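Local coordinates for protein putative isocitrate dehydrogenase, NAD-dependent (Methylococcus capsulatus, PDB 6LKY) that probably catalyses the NAD-dependent oxidative decarboxylation of isocitrate to 2-oxoglutarate, with NAD bound in a pocket beside the putative substrate site, at residues 61-66 and 289-294; 69-74 and 79-84. The protein carries 1 engineered substitution. One frame throughout, in Å; residues are numbered along the deposited sequence.

Contact 1: 61-66 and 289-294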
# COMPACT_ATOMS: atom_id res chain seq x y z
N ASN A 61 -9.35 33.85 -3.84
CA ASN A 61 -7.98 33.93 -4.34
C ASN A 61 -7.65 32.86 -5.38
O ASN A 61 -6.78 33.09 -6.23
CB ASN A 61 -6.99 33.83 -3.18
CG ASN A 61 -7.14 34.97 -2.20
OD1 ASN A 61 -7.68 36.03 -2.54
ND2 ASN A 61 -6.66 34.77 -0.98
N ARG A 62 -8.26 31.67 -5.28
CA ARG A 62 -8.10 30.53 -6.19
C ARG A 62 -6.79 29.78 -5.94
O ARG A 62 -6.56 28.76 -6.59
CB ARG A 62 -8.17 30.89 -7.68
CG ARG A 62 -9.43 31.62 -8.15
CD ARG A 62 -10.72 31.19 -7.43
NE ARG A 62 -11.25 29.88 -7.83
CZ ARG A 62 -12.44 29.41 -7.46
NH1 ARG A 62 -13.24 30.14 -6.69
NH2 ARG A 62 -12.85 28.21 -7.86
N ILE A 63 -5.91 30.27 -5.06
CA ILE A 63 -4.64 29.62 -4.76
C ILE A 63 -4.48 29.55 -3.25
O ILE A 63 -4.74 30.52 -2.54
CB ILE A 63 -3.44 30.36 -5.40
CG1 ILE A 63 -3.69 30.62 -6.88
CG2 ILE A 63 -2.16 29.56 -5.21
CD1 ILE A 63 -3.68 29.36 -7.73
N CYS A 64 -4.02 28.39 -2.76
CA CYS A 64 -3.90 28.16 -1.33
C CYS A 64 -2.62 27.38 -1.05
O CYS A 64 -2.26 26.46 -1.78
CB CYS A 64 -5.13 27.42 -0.78
SG CYS A 64 -5.09 27.11 1.00
N PHE A 65 -1.93 27.80 0.00
CA PHE A 65 -0.72 27.17 0.51
C PHE A 65 -1.07 26.66 1.91
O PHE A 65 -1.37 27.46 2.80
CB PHE A 65 0.41 28.19 0.55
CG PHE A 65 1.78 27.60 0.64
CD1 PHE A 65 2.15 26.55 -0.19
CD2 PHE A 65 2.70 28.12 1.53
CE1 PHE A 65 3.44 26.02 -0.10
CE2 PHE A 65 3.98 27.59 1.62
CZ PHE A 65 4.35 26.54 0.81
N LYS A 66 -1.06 25.34 2.10
CA LYS A 66 -1.70 24.72 3.26
C LYS A 66 -0.73 23.80 3.98
O LYS A 66 -0.22 22.84 3.40
CB LYS A 66 -2.96 23.95 2.84
CG LYS A 66 -3.77 23.43 4.03
CD LYS A 66 -4.71 22.26 3.65
CE LYS A 66 -3.96 21.10 3.03
NZ LYS A 66 -3.10 20.32 3.98
N GLU A 289 5.46 27.50 -9.71
CA GLU A 289 5.35 27.08 -11.11
C GLU A 289 3.92 27.23 -11.61
O GLU A 289 3.68 27.75 -12.70
CB GLU A 289 5.81 25.64 -11.27
CG GLU A 289 5.62 25.11 -12.68
CD GLU A 289 5.42 23.61 -12.70
OE1 GLU A 289 4.29 23.17 -13.02
OE2 GLU A 289 6.39 22.87 -12.39
N HIS A 290 2.94 26.77 -10.82
CA HIS A 290 1.55 26.85 -11.25
C HIS A 290 1.11 28.29 -11.54
O HIS A 290 0.34 28.52 -12.48
CB HIS A 290 0.63 26.23 -10.20
CG HIS A 290 -0.80 26.17 -10.62
ND1 HIS A 290 -1.28 25.22 -11.49
CD2 HIS A 290 -1.86 26.96 -10.30
CE1 HIS A 290 -2.58 25.42 -11.68
NE2 HIS A 290 -2.95 26.47 -10.97
N ILE A 291 1.54 29.26 -10.74
CA ILE A 291 1.03 30.62 -10.87
C ILE A 291 1.89 31.44 -11.83
O ILE A 291 1.78 32.67 -11.88
CB ILE A 291 0.94 31.32 -9.51
CG1 ILE A 291 2.32 31.38 -8.86
CG2 ILE A 291 -0.07 30.63 -8.61
CD1 ILE A 291 2.35 32.16 -7.56
N GLY A 292 2.76 30.77 -12.58
CA GLY A 292 3.52 31.44 -13.62
C GLY A 292 4.82 32.05 -13.13
O GLY A 292 5.22 33.12 -13.60
N GLU A 293 5.50 31.38 -12.21
CA GLU A 293 6.82 31.79 -11.74
C GLU A 293 7.80 30.62 -11.84
O GLU A 293 8.43 30.23 -10.85
CB GLU A 293 6.74 32.31 -10.31
CG GLU A 293 5.89 33.56 -10.17
CD GLU A 293 6.63 34.83 -10.57
OE1 GLU A 293 7.83 34.74 -10.92
OE2 GLU A 293 6.01 35.92 -10.53
N PRO A 294 7.98 30.06 -13.04
CA PRO A 294 8.77 28.82 -13.16
C PRO A 294 10.23 28.97 -12.79
O PRO A 294 10.84 28.03 -12.26
CB PRO A 294 8.63 28.44 -14.64
CG PRO A 294 8.25 29.72 -15.34
CD PRO A 294 7.46 30.51 -14.35
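The backbones of strand 63-66 and the turn that follows helix 278-290 stay well apart, the CA atoms of I63 and I291 being 8.4 Å from each other. The gap is bridged by side chains. I63 points toward the turn and spreads CG1, CG2 and CD1 round the CG2 methyl of I291. The shortest of these approaches is I63 CD1 to I291 CG2, 3.9 Å. CD1 also reaches the imidazole of H290. It comes to the edge of that ring, near its plane, 4.0 Å from H290 CD2. With H290 CG anti to the backbone N (chi1 -175°), the ring lies beside I63 and also meets F259. Helix 278-290 ends in a Schellman motif with G292, at positive phi, as its C-prime residue. G292 N donates a hydrogen bond to E289 O, 3.2 Å away. E293 then takes the N-cap position of helix 294-310. In the other segment, R62, also at positive phi, leads from helix 52-61 into strand 63-66. That strand runs between strands 2-7 and 257-261 of the large mixed sheet of the isocitrate/isopropylmalate dehydrogenase fold. M287 of helix 278-290 is a further apolar neighbour of I63.

Contact 2: 69-74 and 79-84. With NAD (nicotinamide-adenine-dinucleotide), chain C; CIT (citric acid), chain E.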
# COMPACT_ATOMS: atom_id res chain seq x y z
N LEU A 69 -2.96 19.32 8.15
CA LEU A 69 -4.11 19.47 9.02
C LEU A 69 -4.39 18.14 9.72
O LEU A 69 -4.47 17.10 9.06
CB LEU A 69 -5.33 19.94 8.23
CG LEU A 69 -5.13 21.33 7.61
CD1 LEU A 69 -6.38 21.81 6.87
CD2 LEU A 69 -4.75 22.33 8.70
N THR A 70 -4.51 18.19 11.05
CA THR A 70 -4.84 17.00 11.83
C THR A 70 -6.27 16.53 11.54
O THR A 70 -7.20 17.34 11.55
CB THR A 70 -4.68 17.30 13.32
OG1 THR A 70 -3.28 17.40 13.64
CG2 THR A 70 -5.36 16.23 14.21
N THR A 71 -6.45 15.23 11.31
CA THR A 71 -7.78 14.63 11.27
C THR A 71 -7.91 13.60 12.38
O THR A 71 -7.08 12.69 12.47
CB THR A 71 -8.04 13.95 9.90
OG1 THR A 71 -7.90 14.93 8.86
CG2 THR A 71 -9.45 13.31 9.83
N PRO A 72 -8.94 13.70 13.23
CA PRO A 72 -9.10 12.71 14.32
C PRO A 72 -9.48 11.33 13.80
O PRO A 72 -10.15 11.17 12.77
CB PRO A 72 -10.21 13.30 15.20
CG PRO A 72 -10.58 14.64 14.60
CD PRO A 72 -10.00 14.71 13.22
N VAL A 73 -9.02 10.31 14.53
CA VAL A 73 -9.19 8.91 14.18
C VAL A 73 -10.41 8.35 14.91
O VAL A 73 -10.59 8.60 16.11
CB VAL A 73 -7.92 8.10 14.50
CG1 VAL A 73 -6.74 8.67 13.74
CG2 VAL A 73 -7.64 8.13 15.98
N GLY A 74 -11.25 7.62 14.18
CA GLY A 74 -12.34 6.87 14.77
C GLY A 74 -13.58 7.68 15.07
O GLY A 74 -14.59 7.11 15.50
N SER A 79 -12.03 14.88 7.71
CA SER A 79 -10.79 15.52 7.25
C SER A 79 -11.08 16.85 6.56
O SER A 79 -11.83 16.91 5.58
CB SER A 79 -10.05 14.59 6.28
OG SER A 79 -8.97 15.27 5.65
N VAL A 80 -10.46 17.92 7.07
CA VAL A 80 -10.54 19.21 6.40
C VAL A 80 -9.78 19.17 5.07
O VAL A 80 -10.15 19.86 4.12
CB VAL A 80 -10.02 20.32 7.33
CG1 VAL A 80 -10.12 21.69 6.65
CG2 VAL A 80 -10.81 20.30 8.65
N ASN A 81 -8.72 18.37 4.98
CA ASN A 81 -8.02 18.23 3.70
C ASN A 81 -8.97 17.74 2.62
O ASN A 81 -9.05 18.31 1.51
CB ASN A 81 -6.84 17.29 3.85
CG ASN A 81 -5.88 17.74 4.95
OD1 ASN A 81 -5.34 18.84 4.88
ND2 ASN A 81 -5.72 16.92 5.99
N VAL A 82 -9.76 16.72 2.97
CA VAL A 82 -10.68 16.12 2.01
C VAL A 82 -11.82 17.07 1.71
O VAL A 82 -12.23 17.22 0.55
CB VAL A 82 -11.17 14.77 2.56
CG1 VAL A 82 -12.35 14.26 1.73
CG2 VAL A 82 -10.00 13.78 2.58
N THR A 83 -12.36 17.72 2.76
CA THR A 83 -13.43 18.69 2.56
C THR A 83 -12.98 19.81 1.62
O THR A 83 -13.73 20.21 0.73
CB THR A 83 -13.88 19.27 3.89
OG1 THR A 83 -14.48 18.24 4.68
CG2 THR A 83 -14.90 20.37 3.68
N LEU A 84 -11.77 20.34 1.82
CA LEU A 84 -11.25 21.37 0.93
C LEU A 84 -11.16 20.86 -0.51
O LEU A 84 -11.66 21.50 -1.44
CB LEU A 84 -9.87 21.84 1.42
CG LEU A 84 -9.66 23.19 2.13
CD1 LEU A 84 -10.94 23.95 2.43
CD2 LEU A 84 -8.85 22.98 3.38
PA NAD C . 2.55 11.92 9.81
O1A NAD C . 2.09 13.14 10.58
O2A NAD C . 2.89 12.28 8.39
O5B NAD C . 3.79 11.26 10.58
C5B NAD C . 4.33 10.04 10.08
C4B NAD C . 5.79 9.95 10.47
O4B NAD C . 6.52 10.84 9.60
C3B NAD C . 5.97 10.43 11.91
O3B NAD C . 6.91 9.62 12.59
C2B NAD C . 6.50 11.85 11.73
O2B NAD C . 7.34 12.30 12.81
C1B NAD C . 7.21 11.80 10.39
N9A NAD C . 7.08 13.16 9.88
C8A NAD C . 6.10 13.46 8.82
N7A NAD C . 6.52 14.84 8.52
C5A NAD C . 7.96 14.71 8.33
C6A NAD C . 8.68 16.00 8.68
N6A NAD C . 8.43 16.99 7.62
N1A NAD C . 10.12 15.70 8.74
C2A NAD C . 10.50 14.73 9.79
N3A NAD C . 9.32 14.10 10.39
C4A NAD C . 8.36 13.69 9.37
O3 NAD C . 1.40 10.81 9.73
PN NAD C . 0.48 10.31 10.94
O1N NAD C . 1.17 10.31 12.27
O2N NAD C . 0.00 8.93 10.53
O5D NAD C . -0.76 11.33 11.02
C5D NAD C . -0.71 12.49 11.86
C4D NAD C . -1.86 13.42 11.51
O4D NAD C . -1.63 14.09 10.26
C3D NAD C . -3.18 12.66 11.39
O3D NAD C . -4.16 13.38 12.12
C2D NAD C . -3.47 12.70 9.90
O2D NAD C . -4.86 12.72 9.59
C1D NAD C . -2.83 14.01 9.46
N1N NAD C . -2.64 13.98 7.99
C2N NAD C . -2.41 15.29 7.40
C3N NAD C . -2.47 15.08 5.90
C7N NAD C . -2.70 16.37 5.11
O7N NAD C . -1.98 16.39 3.89
N7N NAD C . -2.46 17.55 5.93
C4N NAD C . -1.34 14.21 5.36
C5N NAD C . -1.15 12.95 6.17
C6N NAD C . -1.66 12.93 7.61
C1 CIT E . -3.33 13.20 2.71
O1 CIT E . -3.04 14.12 1.93
O2 CIT E . -2.73 12.11 2.59
C2 CIT E . -4.41 13.41 3.76
C3 CIT E . -5.08 12.11 4.15
O7 CIT E . -4.16 11.31 4.92
C4 CIT E . -6.35 12.34 4.95
C5 CIT E . -6.12 13.22 6.15
O3 CIT E . -6.77 14.27 6.26
O4 CIT E . -5.28 12.90 7.03
C6 CIT E . -5.49 11.33 2.93
O5 CIT E . -5.68 11.95 1.86
O6 CIT E . -5.63 10.08 3.00
O HOH W 1 -8.35 17.57 8.79
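T71 lays its OG1 and CG2 against the backbone of S79, with T71 OG1 3.4 Å from S79 CA. T71 OG1 donates to citrate O3 at 2.9 Å. It also accepts from a water that takes the N-H of V80 and donates to T70 O. S79 OG, anti to its own N (chi1 171°), caps helix 80-87 by accepting from V82 N at 3.1 Å. It also donates to citrate O3, but the refined length is very short and doubtful. N81 ND2 gives citrate O3 a third donor, 2.9 Å away and nearly straight at 168°. Three side chains thus hold one carboxylate oxygen at the N-terminal end of a helix. Citrate probably came from the crystallisation liquor. R85, R95 and R116 of this chain and K174 of the second subunit are also hydrogen-bonded to it, and its place is consistent with the substrate pocket of this family. The nicotinamide ribose of NAD sits on the T71 backbone: T71 N donates to NAD O3D, which donates to T71 O at 3.0 Å. The second bond of N81 ND2, to L69 O at 3.3 Å, is weak, while N81 OD1 accepts from K66 NZ. A leucine in place of N81 would probably leave K66 without its amide partner and citrate O3 one donor short. In one of two conformers, L69 CD1 packs on V80 CG1 at 3.7 Å.

The centres of contact 1 and contact 2 are 22 Å apart, yet the two meet at K66. Strand 63-66 begins at the surface patch of contact 1 and ends at the coenzyme, where K66 touches NAD. The chain then passes through loop 69-74 into helix 80-87, so contact 2 lies between the two segments of contact 1 in the sequence. The hydrogen bond that links the contacts runs from K66 NZ to N81 OD1, 2.8 Å. K66 NZ also forms a salt bridge with E260. K66 CD packs 4.2 Å from L84 CD2. The side chain of E260, which binds NAD, is about 4 Å from the N81 side chain but about 11 Å from that of I63.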